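Local coordinates for ABC transporter, periplasmic solute-binding protein (Rhizobium meliloti, PDB 4WED) that probably serves as the periplasmic receptor of an ABC transporter, capturing a solute such as a peptide or nickel for import, at residues A[449-460]-A[477-488]; A[313-321]-A[329-337]. All coordinates share one frame; numbering follows the deposited sequence.

Contact 1 of 2, residues A[449-460]-A[477-488]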
# COMPACT_ATOMS: atom_id res chain seq x y z
N LEU A 449 16.58 4.25 -2.42
CA LEU A 449 16.24 5.47 -3.18
C LEU A 449 17.28 6.59 -3.02
O LEU A 449 17.77 7.16 -4.00
CB LEU A 449 14.89 5.99 -2.70
CG LEU A 449 13.85 6.49 -3.69
CD1 LEU A 449 13.68 5.60 -4.90
CD2 LEU A 449 12.52 6.62 -2.94
N VAL A 450 17.61 6.89 -1.78
CA VAL A 450 18.50 7.99 -1.51
C VAL A 450 19.16 7.80 -0.14
O VAL A 450 18.49 7.48 0.83
CB VAL A 450 17.71 9.31 -1.59
CG1 VAL A 450 16.44 9.24 -0.76
CG2 VAL A 450 18.58 10.48 -1.15
N THR A 451 20.47 7.98 -0.08
CA THR A 451 21.20 7.80 1.19
C THR A 451 22.08 8.99 1.47
O THR A 451 23.14 9.14 0.86
CB THR A 451 22.06 6.52 1.19
OG1 THR A 451 22.83 6.43 -0.02
CG2 THR A 451 21.17 5.29 1.35
N ASP A 452 21.64 9.85 2.39
CA ASP A 452 22.48 10.93 2.89
C ASP A 452 22.50 10.86 4.42
O ASP A 452 21.62 11.39 5.11
CB ASP A 452 21.97 12.28 2.38
CG ASP A 452 23.03 13.38 2.49
OD1 ASP A 452 24.08 13.22 3.15
OD2 ASP A 452 22.80 14.45 1.90
N PRO A 453 23.51 10.18 4.96
CA PRO A 453 23.69 10.06 6.41
C PRO A 453 23.76 11.40 7.13
O PRO A 453 23.16 11.57 8.19
CB PRO A 453 25.03 9.33 6.54
CG PRO A 453 25.10 8.50 5.30
CD PRO A 453 24.50 9.37 4.22
N VAL A 454 24.49 12.34 6.57
CA VAL A 454 24.70 13.55 7.36
C VAL A 454 23.41 14.37 7.30
O VAL A 454 23.00 14.92 8.31
CB VAL A 454 25.97 14.35 6.99
CG1 VAL A 454 27.19 13.44 6.92
CG2 VAL A 454 25.79 15.10 5.70
N ASN A 455 22.74 14.38 6.15
CA ASN A 455 21.63 15.34 5.94
C ASN A 455 20.23 14.81 6.13
O ASN A 455 19.39 15.51 6.70
CB ASN A 455 21.73 15.98 4.58
CG ASN A 455 23.00 16.81 4.44
OD1 ASN A 455 23.93 16.42 3.73
ND2 ASN A 455 23.04 17.93 5.16
N LEU A 456 19.98 13.60 5.63
CA LEU A 456 18.63 13.06 5.62
C LEU A 456 18.32 12.16 6.82
O LEU A 456 17.20 12.19 7.37
CB LEU A 456 18.42 12.25 4.36
CG LEU A 456 16.99 11.78 4.09
CD1 LEU A 456 16.01 12.94 4.13
CD2 LEU A 456 16.88 11.05 2.74
N ASP A 457 19.27 11.33 7.19
CA ASP A 457 19.05 10.44 8.31
C ASP A 457 18.51 11.20 9.51
O ASP A 457 17.46 10.86 10.03
CB ASP A 457 20.31 9.64 8.65
CG ASP A 457 20.54 8.50 7.65
OD1 ASP A 457 19.70 8.29 6.70
OD2 ASP A 457 21.56 7.82 7.80
N PRO A 458 19.18 12.28 9.89
CA PRO A 458 18.70 13.00 11.06
C PRO A 458 17.24 13.40 10.97
O PRO A 458 16.53 13.41 11.95
CB PRO A 458 19.60 14.24 11.09
CG PRO A 458 20.87 13.77 10.50
CD PRO A 458 20.47 12.81 9.41
N LEU A 459 16.78 13.72 9.78
CA LEU A 459 15.43 14.20 9.60
C LEU A 459 14.49 13.02 9.64
O LEU A 459 13.39 13.11 10.22
CB LEU A 459 15.30 14.91 8.26
CG LEU A 459 16.27 16.07 8.05
CD1 LEU A 459 16.21 16.51 6.58
CD2 LEU A 459 15.93 17.21 9.01
N ILE A 460 14.90 11.91 9.06
CA ILE A 460 14.07 10.69 9.15
C ILE A 460 13.95 10.22 10.60
O ILE A 460 12.82 9.97 11.07
CB ILE A 460 14.56 9.54 8.24
CG1 ILE A 460 14.50 9.97 6.76
CG2 ILE A 460 13.70 8.29 8.44
CD1 ILE A 460 15.19 9.01 5.82
N LYS A 477 9.67 18.03 7.06
CA LYS A 477 11.05 18.40 6.83
C LYS A 477 11.78 17.35 6.00
O LYS A 477 12.66 17.68 5.20
CB LYS A 477 11.80 18.60 8.14
CG LYS A 477 11.17 19.60 9.09
CD LYS A 477 12.03 19.72 10.34
CE LYS A 477 13.25 20.58 10.06
NZ LYS A 477 14.28 20.42 11.12
N VAL A 478 11.42 16.08 6.17
CA VAL A 478 11.95 15.06 5.27
C VAL A 478 11.57 15.43 3.82
O VAL A 478 12.43 15.49 2.95
CB VAL A 478 11.50 13.64 5.65
CG1 VAL A 478 11.96 12.61 4.61
CG2 VAL A 478 12.05 13.28 7.02
N TYR A 479 10.30 15.75 3.60
CA TYR A 479 9.78 16.02 2.24
C TYR A 479 10.34 17.28 1.63
O TYR A 479 10.55 17.32 0.41
CB TYR A 479 8.26 16.15 2.27
CG TYR A 479 7.52 14.97 2.81
CD1 TYR A 479 7.90 13.65 2.47
CD2 TYR A 479 6.39 15.14 3.61
CE1 TYR A 479 7.18 12.54 2.91
CE2 TYR A 479 5.68 14.04 4.07
CZ TYR A 479 6.08 12.74 3.71
OH TYR A 479 5.40 11.62 4.13
N ASP A 480 10.62 18.31 2.46
CA ASP A 480 11.25 19.56 1.97
C ASP A 480 12.67 19.30 1.55
O ASP A 480 13.14 19.80 0.53
CB ASP A 480 11.27 20.65 3.02
CG ASP A 480 9.89 21.01 3.57
OD1 ASP A 480 8.87 20.72 2.91
OD2 ASP A 480 9.84 21.60 4.68
N TRP A 481 13.37 18.51 2.34
CA TRP A 481 14.72 18.15 1.96
C TRP A 481 14.77 17.50 0.58
O TRP A 481 15.55 17.87 -0.32
CB TRP A 481 15.31 17.17 2.96
CG TRP A 481 16.74 17.08 2.80
CD1 TRP A 481 17.65 17.93 3.31
CD2 TRP A 481 17.45 16.14 2.01
NE1 TRP A 481 18.91 17.57 2.90
CE2 TRP A 481 18.81 16.46 2.11
CE3 TRP A 481 17.07 15.05 1.22
CZ2 TRP A 481 19.81 15.73 1.47
CZ3 TRP A 481 18.08 14.32 0.57
CH2 TRP A 481 19.42 14.66 0.70
N LEU A 482 13.93 16.49 0.43
CA LEU A 482 13.94 15.70 -0.79
C LEU A 482 13.63 16.59 -2.01
O LEU A 482 14.29 16.49 -3.04
CB LEU A 482 12.91 14.57 -0.72
CG LEU A 482 13.19 13.44 0.25
CD1 LEU A 482 11.90 12.69 0.56
CD2 LEU A 482 14.22 12.47 -0.31
N ARG A 483 12.60 17.41 -1.85
CA ARG A 483 12.12 18.34 -2.86
C ARG A 483 13.11 19.48 -3.17
O ARG A 483 13.41 19.70 -4.32
CB ARG A 483 10.77 18.93 -2.43
CG ARG A 483 10.18 19.95 -3.40
CD ARG A 483 8.73 20.28 -3.10
NE ARG A 483 8.02 20.70 -4.31
CZ ARG A 483 8.08 21.92 -4.87
NH1 ARG A 483 8.84 22.90 -4.34
NH2 ARG A 483 7.38 22.17 -5.97
N ASP A 484 13.63 20.17 -2.16
CA ASP A 484 14.59 21.24 -2.43
C ASP A 484 15.88 20.69 -3.00
O ASP A 484 16.53 21.38 -3.74
CB ASP A 484 14.92 22.03 -1.18
CG ASP A 484 13.68 22.60 -0.51
OD1 ASP A 484 12.62 22.75 -1.18
OD2 ASP A 484 13.76 22.84 0.70
N ASN A 485 16.25 19.46 -2.68
CA ASN A 485 17.50 18.90 -3.19
C ASN A 485 17.31 18.04 -4.43
O ASN A 485 18.28 17.57 -5.00
CB ASN A 485 18.18 18.08 -2.12
CG ASN A 485 18.65 18.92 -0.98
OD1 ASN A 485 19.66 19.56 -1.10
ND2 ASN A 485 17.90 18.95 0.12
N ASP A 486 16.05 17.87 -4.86
CA ASP A 486 15.70 17.08 -6.04
C ASP A 486 16.32 15.70 -5.91
O ASP A 486 17.01 15.23 -6.80
CB ASP A 486 16.16 17.80 -7.32
CG ASP A 486 15.35 19.07 -7.60
OD1 ASP A 486 14.18 18.91 -8.05
OD2 ASP A 486 15.89 20.21 -7.41
N ALA A 487 16.09 15.08 -4.76
CA ALA A 487 16.80 13.87 -4.40
C ALA A 487 16.18 12.65 -5.00
O ALA A 487 16.86 11.63 -5.17
CB ALA A 487 16.85 13.72 -2.91
N ILE A 488 14.89 12.76 -5.32
CA ILE A 488 14.12 11.68 -5.94
C ILE A 488 13.25 12.24 -7.05
O ILE A 488 13.03 13.44 -7.09
CB ILE A 488 13.21 10.94 -4.89
CG1 ILE A 488 12.31 11.92 -4.13
CG2 ILE A 488 14.06 10.12 -3.91
CD1 ILE A 488 11.10 11.25 -3.50
O HOH W 1 16.99 9.08 -5.92
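Trp481 lies at the centre of the contact, its indole set against the turn 452-456 and the first turn of helix 457-465. Its CG is anti to the backbone N (chi1 -165°), which carries the ring out from helix 471-485. One face is covered near its rim by Leu456 CB, while Leu456 CD1 comes within 3.7 Å of Trp481 CE3. The opposite face receives Asn485 ND2, 3.1 Å above the ring plane and offset toward the rim. That amide also donates to Trp481 O (2.6 Å from ND2), a carbonyl that Asn485 N grips from the other face of its plane.

The tight part lies on the inner side. Val478 sets CG2 3.5 Å from Leu459 O, and Leu459 CD1 rests 3.8 Å from Trp481 CB. Toward the 449 and 488 ends, Val450 spreads its two methyls: CG1 meets Leu482 and Ile488, and CG2 meets Ala487. Leu449 CG packs 3.6 Å from Ile488 CG2, and both side chains continue onto Val276 of strand 274-279. Helix 430-437 adds Cys437 and Leu433 to this core. There, one water donates to both Leu449 O and Ala487 O, just past the Schellman motif in which Asp486 turns to positive phi after the helix.

The solvent side is looser and polar. Asp452 OD2 reaches the ring edge near its plane, 3.3 Å from Trp481 CZ2, with carboxylate and indole planes 66° apart. Asn455 brings CB to Trp481 NE1 obliquely, and its backbone O lies over the rim of the face that Leu456 covers.

No direct hydrogen bond joins the segments, so this packing of helix 471-485 against helix 457-465 and the turn before it depends on apolar shape; the carboxylate probably adds a mild electrostatic attraction to the positively polarised C-H rim.

Contact 2 of 2, residues A[313-321]-A[329-337]; sequences YAKPAGNMF and GKQFDAPVR
Asn319 makes two direct hydrogen bonds across the contact, both to the backbone of 330-332. Its OD1 takes the N-H of Phe332 in the carbonyl plane, on a lone pair, at 3.1 Å from Phe332 N and nearly straight (163°). Its ND2 gives a hydrogen to Lys330 O at 2.8 Å, more bent and tilted from that carbonyl's plane. With CG anti to its own carbonyl carbon (chi1 -63°), the amide meets an acceptor and a donor two residues apart, so that one side-chain amide holds the backbone on both sides of Gln331. An alanine here would remove both bonds and is likely to leave Lys330 O and Phe332 N without these mates, freeing the 330-332 backbone to shift.

A second kind of interaction is stacking of flat groups: the amides of Asn319 and Gln331 lie one over the other, their planes 23° apart. Separately, the Phe332 ring makes an oblique van der Waals approach to the same asparagine, its CD2 3.7 Å from Asn319 ND2.

The setting is two extended segments running roughly antiparallel, nearest at Gly318, just after strand 315-316, which pairs antiparallel with strand 488-500 in the branched sheet of this lobe. Tyr493 of that strand gives Asn319 O a further hydrogen bond, and Gln476 receives Lys330 N.

Close backbone packing marks the nearest point, where Gly318 CA comes 3.6 Å from Ala334 CA. Any side chain on Gly318 would run into Phe332 O and Ala334 N, so the absence of one is what allows so near an approach. Beside it, Pro335 CD lies 3.7 Å from Ala317 O.

Apolar contact fills the far end. Ala334 points its methyl at Pro316, CB to CB at 3.5 Å; the rings of Pro316 and Pro335 both also touch Arg302 of helix 302-310.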
# COMPACT_ATOMS: atom_id res chain seq x y z
N TYR A 313 -4.86 5.90 -16.94
CA TYR A 313 -5.52 5.75 -15.66
C TYR A 313 -4.70 6.23 -14.42
O TYR A 313 -5.27 6.50 -13.35
CB TYR A 313 -5.83 4.28 -15.45
CG TYR A 313 -7.06 3.73 -16.13
CD1 TYR A 313 -8.28 4.40 -16.09
CD2 TYR A 313 -7.01 2.48 -16.79
CE1 TYR A 313 -9.41 3.87 -16.71
CE2 TYR A 313 -8.14 1.95 -17.41
CZ TYR A 313 -9.33 2.64 -17.35
OH TYR A 313 -10.46 2.10 -17.94
N ALA A 314 -3.37 6.25 -14.56
CA ALA A 314 -2.46 6.65 -13.51
C ALA A 314 -2.36 8.17 -13.35
O ALA A 314 -2.35 8.92 -14.33
CB ALA A 314 -1.10 6.07 -13.80
N LYS A 315 -2.30 8.62 -12.10
CA LYS A 315 -2.17 10.05 -11.78
C LYS A 315 -0.68 10.40 -11.65
O LYS A 315 0.05 9.73 -10.95
CB LYS A 315 -2.91 10.36 -10.49
CG LYS A 315 -3.19 11.84 -10.26
CD LYS A 315 -3.28 12.20 -8.76
N PRO A 316 -0.22 11.42 -12.39
CA PRO A 316 1.17 11.87 -12.27
C PRO A 316 1.48 12.23 -10.83
O PRO A 316 0.61 12.73 -10.14
CB PRO A 316 1.23 13.13 -13.14
CG PRO A 316 0.19 12.89 -14.18
CD PRO A 316 -0.91 12.09 -13.51
N ALA A 317 2.69 11.95 -10.39
CA ALA A 317 3.06 12.19 -9.00
C ALA A 317 3.86 13.48 -8.89
O ALA A 317 4.81 13.72 -9.63
CB ALA A 317 3.87 11.02 -8.47
N GLY A 318 3.40 14.33 -8.00
CA GLY A 318 4.20 15.43 -7.50
C GLY A 318 4.91 15.08 -6.19
O GLY A 318 5.97 15.59 -5.91
N ASN A 319 4.32 14.22 -5.38
CA ASN A 319 4.86 13.89 -4.06
C ASN A 319 5.23 12.43 -4.00
O ASN A 319 4.68 11.59 -4.75
CB ASN A 319 3.82 14.17 -3.00
CG ASN A 319 3.47 15.62 -2.94
OD1 ASN A 319 3.07 16.19 -3.94
ND2 ASN A 319 3.66 16.23 -1.80
N MSE A 320 6.16 12.11 -3.13
CA MSE A 320 6.55 10.73 -2.96
C MSE A 320 5.38 9.90 -2.56
O MSE A 320 5.30 8.73 -2.91
CB MSE A 320 7.62 10.57 -1.92
CG MSE A 320 8.27 9.17 -1.93
SE MSE A 320 9.59 9.08 -0.40
CE MSE A 320 9.82 7.11 -0.31
N PHE A 321 4.46 10.49 -1.81
CA PHE A 321 3.30 9.76 -1.36
C PHE A 321 2.08 10.53 -1.77
O PHE A 321 2.02 11.76 -1.59
CB PHE A 321 3.30 9.66 0.14
CG PHE A 321 4.45 8.90 0.67
CD1 PHE A 321 4.55 7.51 0.45
CD2 PHE A 321 5.42 9.53 1.43
CE1 PHE A 321 5.62 6.78 0.95
CE2 PHE A 321 6.47 8.80 1.93
CZ PHE A 321 6.57 7.42 1.70
N GLY A 329 2.30 14.89 3.44
CA GLY A 329 2.99 16.16 3.32
C GLY A 329 2.14 17.19 2.65
O GLY A 329 1.08 16.92 2.12
N LYS A 330 2.63 18.40 2.68
CA LYS A 330 2.04 19.45 1.87
C LYS A 330 2.05 18.92 0.40
O LYS A 330 3.08 18.45 -0.12
CB LYS A 330 2.87 20.70 2.10
CG LYS A 330 2.88 21.69 0.97
CD LYS A 330 1.53 22.36 0.83
CE LYS A 330 1.62 23.63 -0.01
NZ LYS A 330 0.65 23.55 -1.13
N GLN A 331 0.89 18.93 -0.23
CA GLN A 331 0.74 18.34 -1.56
C GLN A 331 1.05 19.38 -2.65
O GLN A 331 0.59 20.51 -2.59
CB GLN A 331 -0.65 17.70 -1.74
CG GLN A 331 -0.83 16.39 -0.95
CD GLN A 331 -0.09 15.18 -1.56
OE1 GLN A 331 0.66 14.47 -0.89
NE2 GLN A 331 -0.32 14.94 -2.85
N PHE A 332 1.88 18.98 -3.60
CA PHE A 332 2.19 19.80 -4.74
C PHE A 332 1.67 19.16 -6.02
O PHE A 332 1.55 17.93 -6.14
CB PHE A 332 3.70 19.95 -4.86
CG PHE A 332 4.35 20.48 -3.63
CD1 PHE A 332 4.41 21.85 -3.39
CD2 PHE A 332 4.90 19.62 -2.69
CE1 PHE A 332 5.02 22.34 -2.25
CE2 PHE A 332 5.50 20.12 -1.53
CZ PHE A 332 5.56 21.48 -1.32
N ASP A 333 1.40 20.03 -6.99
CA ASP A 333 1.09 19.65 -8.35
C ASP A 333 2.23 18.85 -8.92
O ASP A 333 3.40 19.24 -8.78
CB ASP A 333 0.93 20.89 -9.20
CG ASP A 333 -0.18 21.79 -8.72
OD1 ASP A 333 -1.35 21.37 -8.88
OD2 ASP A 333 0.12 22.89 -8.20
N ALA A 334 1.88 17.74 -9.56
CA ALA A 334 2.82 17.02 -10.40
C ALA A 334 3.45 17.96 -11.43
O ALA A 334 2.71 18.66 -12.15
CB ALA A 334 2.14 15.86 -11.10
N PRO A 335 4.79 17.97 -11.53
CA PRO A 335 5.44 18.78 -12.59
C PRO A 335 4.96 18.46 -14.00
O PRO A 335 4.83 17.29 -14.39
CB PRO A 335 6.92 18.43 -12.46
CG PRO A 335 6.95 17.15 -11.72
CD PRO A 335 5.76 17.12 -10.83
N VAL A 336 4.70 19.50 -14.76
CA VAL A 336 4.31 19.40 -16.17
C VAL A 336 5.58 19.44 -17.05
O VAL A 336 6.43 20.31 -16.87
CB VAL A 336 3.32 20.54 -16.55
CG1 VAL A 336 4.03 21.88 -16.64
CG2 VAL A 336 2.62 20.28 -17.88
N ARG A 337 5.72 18.52 -17.99
CA ARG A 337 6.93 18.48 -18.83
C ARG A 337 7.33 19.88 -19.30
O ARG A 337 6.53 20.59 -19.92
CB ARG A 337 6.77 17.53 -20.04
CG ARG A 337 8.12 17.09 -20.58
CD ARG A 337 8.19 16.55 -22.01
NE ARG A 337 6.96 16.04 -22.65
CZ ARG A 337 6.91 15.58 -23.91
NH1 ARG A 337 5.78 15.10 -24.42
NH2 ARG A 337 8.00 15.59 -24.67

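Contact 2 closes before contact 1 opens, so the two follow in series along the chain, with centres about 18 Å apart in the same lobe. They share strand 488-500: strand 315-316 pairs with it, and segment 477-488 runs into its start. Both also border helix 430-437. They touch partly through helix 471-485, whose Tyr479 OH lies 3.4 Å from Phe321 CD2, while Arg483 makes a cation-pi contact with Phe332; Leu449 in turn meets Met320, modelled as selenomethionine. The helix thus faces segment 449-460 on one flank and the pairing of 313-321 with 329-337 on another, tying sequence-distant loops to one sheet.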